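Local structure of Lmo0305 protein (3PJ0) at residues 59-63 against 192-197; 63-69 against 216-222. The protein is of unassigned function but belongs to the beta-eliminating lyase family of fold-type I pyridoxal-phosphate proteins and carries a lysine-linked pyridoxal phosphate. All coordinates share one frame. Residue numbers count along the deposited sequence, not the author numbering.

Interaction 1 (59-63 against 192-197); sequences KILGK and AEEICA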
ATOM      1  N   LYS A  59      13.929   2.534  17.640  1.00 13.18           N
ATOM      2  CA  LYS A  59      14.765   2.269  18.822  1.00 14.26           C
ATOM      3  C   LYS A  59      15.465   0.885  18.748  1.00 13.56           C
ATOM      4  O   LYS A  59      16.657   0.754  19.057  1.00 12.26           O
ATOM      5  CB  LYS A  59      13.933   2.399  20.094  1.00 14.82           C
ATOM      6  CG  LYS A  59      14.698   2.183  21.379  1.00 18.72           C
ATOM      7  CD  LYS A  59      13.816   2.487  22.558  1.00 21.24           C
ATOM      8  CE  LYS A  59      14.565   2.431  23.867  1.00 25.28           C
ATOM      9  NZ  LYS A  59      13.631   2.673  25.007  1.00 29.52           N
ATOM     10  N   ILE A  60      14.725  -0.133  18.306  1.00 12.99           N
ATOM     11  CA  ILE A  60      15.286  -1.489  18.122  1.00 12.68           C
ATOM     12  C   ILE A  60      16.418  -1.526  17.065  1.00 11.74           C
ATOM     13  O   ILE A  60      17.400  -2.234  17.217  1.00 10.77           O
ATOM     14  CB  ILE A  60      14.172  -2.486  17.741  1.00 12.48           C
ATOM     15  CG1 ILE A  60      13.338  -2.837  18.985  1.00 15.11           C
ATOM     16  CG2 ILE A  60      14.757  -3.754  17.168  1.00 14.75           C
ATOM     17  CD1 ILE A  60      11.977  -3.446  18.658  1.00 14.50           C
ATOM     18  N   LEU A  61      16.288  -0.707  16.036  1.00 11.32           N
ATOM     19  CA  LEU A  61      17.308  -0.611  15.004  1.00 11.20           C
ATOM     20  C   LEU A  61      18.389   0.425  15.279  1.00 11.25           C
ATOM     21  O   LEU A  61      19.364   0.534  14.510  1.00 10.12           O
ATOM     22  CB  LEU A  61      16.658  -0.321  13.665  1.00 10.68           C
ATOM     23  CG  LEU A  61      15.558  -1.300  13.205  1.00 10.97           C
ATOM     24  CD1 LEU A  61      14.968  -0.819  11.889  1.00 11.77           C
ATOM     25  CD2 LEU A  61      16.161  -2.710  13.104  1.00 10.98           C
ATOM     26  N   GLY A  62      18.264   1.150  16.393  1.00 11.33           N
ATOM     27  CA  GLY A  62      19.262   2.169  16.775  1.00 12.25           C
ATOM     28  C   GLY A  62      19.345   3.370  15.840  1.00 12.03           C
ATOM     29  O   GLY A  62      20.406   3.962  15.671  1.00 12.96           O
ATOM     30  N   LYS A  63      18.216   3.748  15.258  1.00 11.63           N
ATOM     31  CA  LYS A  63      18.153   4.887  14.340  1.00 11.76           C
ATOM     32  C   LYS A  63      17.293   6.003  14.945  1.00 12.15           C
ATOM     33  O   LYS A  63      16.452   5.757  15.829  1.00 12.48           O
ATOM     34  CB  LYS A  63      17.619   4.457  12.965  1.00 11.78           C
ATOM     35  CG  LYS A  63      18.446   3.416  12.235  1.00 10.50           C
ATOM     36  CD  LYS A  63      19.875   3.889  12.056  1.00 12.88           C
ATOM     37  CE  LYS A  63      20.784   2.826  11.416  1.00 13.94           C
ATOM     38  NZ  LYS A  63      22.166   3.425  11.264  1.00 13.53           N
ATOM     39  N   ALA A 192      20.204  -6.336  16.399  1.00 11.07           N
ATOM     40  CA  ALA A 192      19.731  -5.622  15.223  1.00 10.95           C
ATOM     41  C   ALA A 192      20.402  -4.255  15.159  1.00 10.79           C
ATOM     42  O   ALA A 192      20.830  -3.837  14.084  1.00 11.58           O
ATOM     43  CB  ALA A 192      18.228  -5.487  15.247  1.00 12.03           C
ATOM     44  N   GLU A 193      20.498  -3.572  16.299  1.00 11.15           N
ATOM     45  CA  GLU A 193      21.144  -2.260  16.389  1.00 11.05           C
ATOM     46  C   GLU A 193      22.603  -2.317  15.949  1.00 11.38           C
ATOM     47  O   GLU A 193      23.071  -1.460  15.199  1.00 11.56           O
ATOM     48  CB  GLU A 193      21.036  -1.698  17.816  1.00 12.11           C
ATOM     49  CG  GLU A 193      21.750  -0.388  18.013  1.00 14.47           C
ATOM     50  CD  GLU A 193      21.467   0.273  19.366  1.00 20.87           C
ATOM     51  OE1 GLU A 193      20.866  -0.360  20.254  1.00 23.09           O
ATOM     52  OE2 GLU A 193      21.865   1.443  19.528  1.00 24.24           O
ATOM     53  N   GLU A 194      23.334  -3.314  16.434  1.00 10.80           N
ATOM     54  CA  GLU A 194      24.751  -3.457  16.082  1.00 11.23           C
ATOM     55  C   GLU A 194      24.949  -3.619  14.590  1.00 10.98           C
ATOM     56  O   GLU A 194      25.793  -2.949  14.009  1.00 12.04           O
ATOM     57  CB  GLU A 194      25.403  -4.630  16.816  1.00 12.20           C
ATOM     58  CG  GLU A 194      25.701  -4.335  18.251  1.00 13.10           C
ATOM     59  CD  GLU A 194      26.395  -5.485  18.941  1.00 13.82           C
ATOM     60  OE1 GLU A 194      25.728  -6.509  19.226  1.00 15.06           O
ATOM     61  OE2 GLU A 194      27.608  -5.375  19.169  1.00 15.23           O
ATOM     62  N   ILE A 195      24.144  -4.475  13.964  1.00  9.21           N
ATOM     63  CA  ILE A 195      24.232  -4.706  12.526  1.00  9.16           C
ATOM     64  C   ILE A 195      23.870  -3.424  11.755  1.00  9.20           C
ATOM     65  O   ILE A 195      24.591  -3.001  10.850  1.00  9.29           O
ATOM     66  CB  ILE A 195      23.299  -5.887  12.101  1.00  9.03           C
ATOM     67  CG1 ILE A 195      23.763  -7.199  12.743  1.00 10.55           C
ATOM     68  CG2 ILE A 195      23.262  -6.112  10.576  1.00  8.06           C
ATOM     69  CD1 ILE A 195      22.693  -8.315  12.656  1.00  8.67           C
ATOM     70  N   CYS A 196      22.765  -2.798  12.152  1.00  9.19           N
ATOM     71  CA  CYS A 196      22.294  -1.590  11.479  1.00 10.04           C
ATOM     72  C   CYS A 196      23.207  -0.371  11.661  1.00 10.59           C
ATOM     73  O   CYS A 196      23.145   0.571  10.842  1.00 10.07           O
ATOM     74  CB  CYS A 196      20.893  -1.231  11.940  1.00  9.32           C
ATOM     75  SG  CYS A 196      19.639  -2.411  11.407  1.00 10.75           S
ATOM     76  N   ALA A 197      24.020  -0.381  12.721  1.00 10.83           N
ATOM     77  CA  ALA A 197      24.957   0.722  13.005  1.00 11.24           C
ATOM     78  C   ALA A 197      26.003   0.927  11.907  1.00 11.86           C
ATOM     79  O   ALA A 197      26.644   1.993  11.846  1.00 11.92           O
ATOM     80  CB  ALA A 197      25.666   0.524  14.360  1.00 11.58           C
TER
HETATM   81  O   HOH W   1      18.643  -4.162  18.638  1.00 11.62           O
HETATM   82  O   HOH W   2      22.023   1.232  14.645  1.00 14.90           O
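The side chain of Leu61 lies against the flank of helix 192-196, its CD2 packed 4.1 Å from CB of Ala192 and 3.9 Å from SG of Cys196, one turn further on. Ile60 adds a looser apolar touch, CG2 to CB of Ala192 at 4.3 Å. Both Ala192 and Cys196 aim their CA-to-CB bonds at segment 59-63, so the short helix offers a shallow, small-residue face on which the end of helix 48-61 can settle closely; the nearest alpha carbons, those of Leu61 and Glu193, are 4.4 Å apart. Helix 48-61 terminates here in a Schellman motif, with Gly62 at positive phi and its N hydrogen-bonded to O of Lys59 at 3.1 Å. Glycine also suits the packing: its CA sits 3.8 Å from CG of Glu193, where a beta carbon would clash. This chain ending leaves carbonyls of the last turn facing the second helix, and water fills the polar gap between them. One water donates to O of Ile60 (2.7 Å) and accepts from N of Glu193 (3.0 Å); another links O of Leu61 (2.8 Å) with O of Glu193 (2.9 Å). Beyond the turn, Lys63 stretches across to the C-terminal end of helix 192-196, where NZ donates to O of Cys196 at 3.0 Å and is also hydrogen-bonded to O of Phe199. Beneath these helix ends lies the large mixed sheet of the pyridoxal-phosphate domain: Leu61 and Cys196 both rest on Val202 of strand 201-205, and Leu61 reaches Ala219 of strand 216-220 as well.

Interaction 2 (63-69 against 216-222); sequences KQSAVFF and AILAGND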
ATOM      1  N   LYS A  63      18.216   3.748  15.258  1.00 11.63           N
ATOM      2  CA  LYS A  63      18.153   4.887  14.340  1.00 11.76           C
ATOM      3  C   LYS A  63      17.293   6.003  14.945  1.00 12.15           C
ATOM      4  O   LYS A  63      16.452   5.757  15.829  1.00 12.48           O
ATOM      5  CB  LYS A  63      17.619   4.457  12.965  1.00 11.78           C
ATOM      6  CG  LYS A  63      18.446   3.416  12.235  1.00 10.50           C
ATOM      7  CD  LYS A  63      19.875   3.889  12.056  1.00 12.88           C
ATOM      8  CE  LYS A  63      20.784   2.826  11.416  1.00 13.94           C
ATOM      9  NZ  LYS A  63      22.166   3.425  11.264  1.00 13.53           N
ATOM     10  N   GLN A  64      17.502   7.229  14.477  1.00 12.02           N
ATOM     11  CA  GLN A  64      16.764   8.379  15.003  1.00 12.53           C
ATOM     12  C   GLN A  64      15.257   8.294  14.756  1.00 12.18           C
ATOM     13  O   GLN A  64      14.453   8.636  15.618  1.00 12.13           O
ATOM     14  CB  GLN A  64      17.284   9.691  14.383  1.00 13.57           C
ATOM     15  CG  GLN A  64      18.739  10.076  14.704  1.00 15.45           C
ATOM     16  CD  GLN A  64      19.099  11.474  14.179  1.00 21.48           C
ATOM     17  OE1 GLN A  64      18.519  11.959  13.197  1.00 15.65           O
ATOM     18  NE2 GLN A  64      20.066  12.135  14.847  1.00 22.08           N
ATOM     19  N   SER A  65      14.863   7.844  13.572  0.50 11.59           N
ATOM     20  CA  SER A  65      13.451   7.713  13.293  0.50 11.33           C
ATOM     21  C   SER A  65      13.212   6.714  12.178  0.50 11.40           C
ATOM     22  O   SER A  65      14.150   6.196  11.553  0.50 10.43           O
ATOM     23  CB  SER A  65      12.793   9.075  13.005  0.50 11.83           C
ATOM     24  OG  SER A  65      13.295   9.700  11.841  0.50 11.87           O
ATOM     25  N   ALA A  66      11.937   6.455  11.940  1.00 11.05           N
ATOM     26  CA  ALA A  66      11.508   5.432  10.989  1.00 11.25           C
ATOM     27  C   ALA A  66      10.170   5.809  10.418  1.00 11.57           C
ATOM     28  O   ALA A  66       9.447   6.643  10.986  1.00 11.35           O
ATOM     29  CB  ALA A  66      11.401   4.055  11.677  1.00 11.07           C
ATOM     30  N   VAL A  67       9.852   5.182   9.284  1.00 11.72           N
ATOM     31  CA  VAL A  67       8.587   5.389   8.622  1.00 11.55           C
ATOM     32  C   VAL A  67       8.035   4.031   8.217  1.00 11.04           C
ATOM     33  O   VAL A  67       8.737   3.185   7.626  1.00  9.79           O
ATOM     34  CB  VAL A  67       8.686   6.356   7.398  1.00 12.36           C
ATOM     35  CG1 VAL A  67       9.850   6.015   6.546  1.00 12.88           C
ATOM     36  CG2 VAL A  67       7.356   6.378   6.588  1.00 12.55           C
ATOM     37  N   PHE A  68       6.769   3.826   8.542  1.00 10.82           N
ATOM     38  CA  PHE A  68       6.102   2.602   8.162  1.00 10.25           C
ATOM     39  C   PHE A  68       5.603   2.690   6.713  1.00 11.20           C
ATOM     40  O   PHE A  68       4.826   3.596   6.351  1.00 10.75           O
ATOM     41  CB  PHE A  68       4.952   2.261   9.127  1.00 11.10           C
ATOM     42  CG  PHE A  68       4.352   0.905   8.867  1.00 11.49           C
ATOM     43  CD1 PHE A  68       4.879  -0.210   9.474  1.00 13.83           C
ATOM     44  CD2 PHE A  68       3.285   0.750   7.979  1.00 11.47           C
ATOM     45  CE1 PHE A  68       4.346  -1.478   9.239  1.00 11.43           C
ATOM     46  CE2 PHE A  68       2.754  -0.503   7.717  1.00 12.27           C
ATOM     47  CZ  PHE A  68       3.291  -1.631   8.342  1.00 10.58           C
ATOM     48  N   PHE A  69       6.026   1.719   5.901  1.00 10.77           N
ATOM     49  CA  PHE A  69       5.669   1.624   4.486  1.00 10.29           C
ATOM     50  C   PHE A  69       4.813   0.404   4.134  1.00 10.13           C
ATOM     51  O   PHE A  69       4.997  -0.644   4.711  1.00 10.69           O
ATOM     52  CB  PHE A  69       6.952   1.498   3.654  1.00 10.49           C
ATOM     53  CG  PHE A  69       7.576   2.823   3.237  1.00 10.95           C
ATOM     54  CD1 PHE A  69       7.117   3.493   2.105  1.00  9.45           C
ATOM     55  CD2 PHE A  69       8.640   3.376   3.952  1.00 10.13           C
ATOM     56  CE1 PHE A  69       7.695   4.702   1.710  1.00 11.00           C
ATOM     57  CE2 PHE A  69       9.259   4.596   3.513  1.00 11.25           C
ATOM     58  CZ  PHE A  69       8.766   5.248   2.419  1.00 10.71           C
ATOM     59  N   ALA A 216       6.497  -2.843   6.034  1.00  8.22           N
ATOM     60  CA  ALA A 216       7.906  -2.553   6.079  1.00  8.41           C
ATOM     61  C   ALA A 216       8.183  -1.321   6.910  1.00  7.80           C
ATOM     62  O   ALA A 216       7.328  -0.428   7.057  1.00  7.48           O
ATOM     63  CB  ALA A 216       8.391  -2.297   4.651  1.00  9.18           C
ATOM     64  N   ILE A 217       9.387  -1.262   7.431  1.00  8.02           N
ATOM     65  CA  ILE A 217       9.876  -0.072   8.107  1.00  9.07           C
ATOM     66  C   ILE A 217      11.156   0.329   7.396  1.00  9.38           C
ATOM     67  O   ILE A 217      11.986  -0.523   7.073  1.00  9.14           O
ATOM     68  CB  ILE A 217      10.229  -0.313   9.605  1.00  9.16           C
ATOM     69  CG1 ILE A 217       8.996  -0.202  10.485  1.00 11.58           C
ATOM     70  CG2 ILE A 217      11.276   0.734  10.120  1.00 10.12           C
ATOM     71  CD1 ILE A 217       8.588   1.234  10.857  1.00 11.21           C
ATOM     72  N   LEU A 218      11.286   1.628   7.134  1.00  9.94           N
ATOM     73  CA  LEU A 218      12.530   2.219   6.629  1.00  9.33           C
ATOM     74  C   LEU A 218      12.989   3.152   7.757  1.00 10.03           C
ATOM     75  O   LEU A 218      12.210   4.010   8.227  1.00  9.78           O
ATOM     76  CB  LEU A 218      12.308   3.017   5.363  1.00  8.90           C
ATOM     77  CG  LEU A 218      13.504   3.705   4.730  1.00  8.15           C
ATOM     78  CD1 LEU A 218      14.533   2.703   4.172  1.00  5.26           C
ATOM     79  CD2 LEU A 218      13.034   4.695   3.599  1.00  8.24           C
ATOM     80  N   ALA A 219      14.242   2.991   8.176  1.00  9.41           N
ATOM     81  CA  ALA A 219      14.789   3.784   9.268  1.00 10.32           C
ATOM     82  C   ALA A 219      16.156   4.428   8.947  1.00 10.96           C
ATOM     83  O   ALA A 219      16.965   3.912   8.146  1.00 10.23           O
ATOM     84  CB  ALA A 219      14.898   2.902  10.554  1.00 10.74           C
ATOM     85  N   GLY A 220      16.418   5.545   9.629  1.00 10.35           N
ATOM     86  CA  GLY A 220      17.681   6.270   9.478  1.00 11.04           C
ATOM     87  C   GLY A 220      17.609   7.602  10.187  1.00 10.59           C
ATOM     88  O   GLY A 220      16.854   7.749  11.130  1.00 10.58           O
ATOM     89  N   ASN A 221      18.415   8.563   9.757  1.00 10.64           N
ATOM     90  CA  ASN A 221      18.400   9.872  10.391  1.00 12.13           C
ATOM     91  C   ASN A 221      17.071  10.563  10.130  1.00 11.92           C
ATOM     92  O   ASN A 221      16.394  10.260   9.121  1.00 11.06           O
ATOM     93  CB  ASN A 221      19.531  10.754   9.854  1.00 12.53           C
ATOM     94  CG  ASN A 221      20.896  10.342  10.366  1.00 15.30           C
ATOM     95  OD1 ASN A 221      21.029   9.532  11.293  1.00 18.58           O
ATOM     96  ND2 ASN A 221      21.934  10.931   9.778  1.00 17.54           N
ATOM     97  N   ASP A 222      16.712  11.471  11.041  0.55 11.81           N
ATOM     98  CA  ASP A 222      15.505  12.299  10.937  0.55 12.51           C
ATOM     99  C   ASP A 222      15.339  12.940   9.556  0.55 12.68           C
ATOM    100  O   ASP A 222      14.280  12.819   8.912  0.55 13.05           O
ATOM    101  CB  ASP A 222      15.546  13.441  11.966  0.55 13.25           C
ATOM    102  CG  ASP A 222      15.218  12.996  13.376  0.55 14.89           C
ATOM    103  OD1 ASP A 222      14.639  11.907  13.568  0.55 14.77           O
ATOM    104  OD2 ASP A 222      15.496  13.787  14.314  0.55 17.12           O
TER
HETATM  105  O   HOH W   3      19.901   7.430  12.656  1.00 12.20           O
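Phe68 and Phe69, neighbours in strand 65-69, send their rings to opposite faces of the sheet. Phe68, with chi1 t, swings its ring back beside the partner strand, so that O of Ala216 lies over one ring face, 3.4 Å from CD1, while CD1 of Ile217 approaches the ring edge. Phe69, at chi1 -88°, brings CE2 to 3.8 Å from CD2 of Leu218, whose t,p rotamer lies on the same face. The strands form an antiparallel ladder at the edge of the seven-stranded mixed sheet of the fold-type I pyridoxal-phosphate domain; on its other side strand 216-220 pairs antiparallel with strand 201-205. Paired backbone bonds join Val67 with Leu218 (N to O 2.8 Å, O to N 3.0 Å). Between the hydrogen-bonded pairs, Ala66 and Ala219 bring their CB atoms to 3.8 Å, facing helix 48-61. Past the ladder, Gln64, m then t, extends OE1 to accept from N of Asp222 at 2.9 Å; Ser65, in the last pair with Gly220, has chi1 p and donates from OG to OD1 of Asp222 at 3.1 Å.

Overall arrangement
From the N terminus, helix 48-61 runs into the turn at Gly62 and Lys63 and then into strand 65-69, so the first segments of both interactions follow one another and share Lys63. Interaction 1 closes a loop of 128 residues when the chain returns as helix 192-196; interaction 2 closes one of 146 when, after strand 201-205, it returns as strand 216-220. The segments alternate, so the two loops cross. With centres 11 Å apart, the contacts meet where Leu61 CD1 packs 4.0 Å from Ala219 CB. Interaction 1 sets the end of helix 48-61 against the short helix 192-196, and interaction 2 adds strand 65-69 to the large mixed sheet as its outermost strand within the chain.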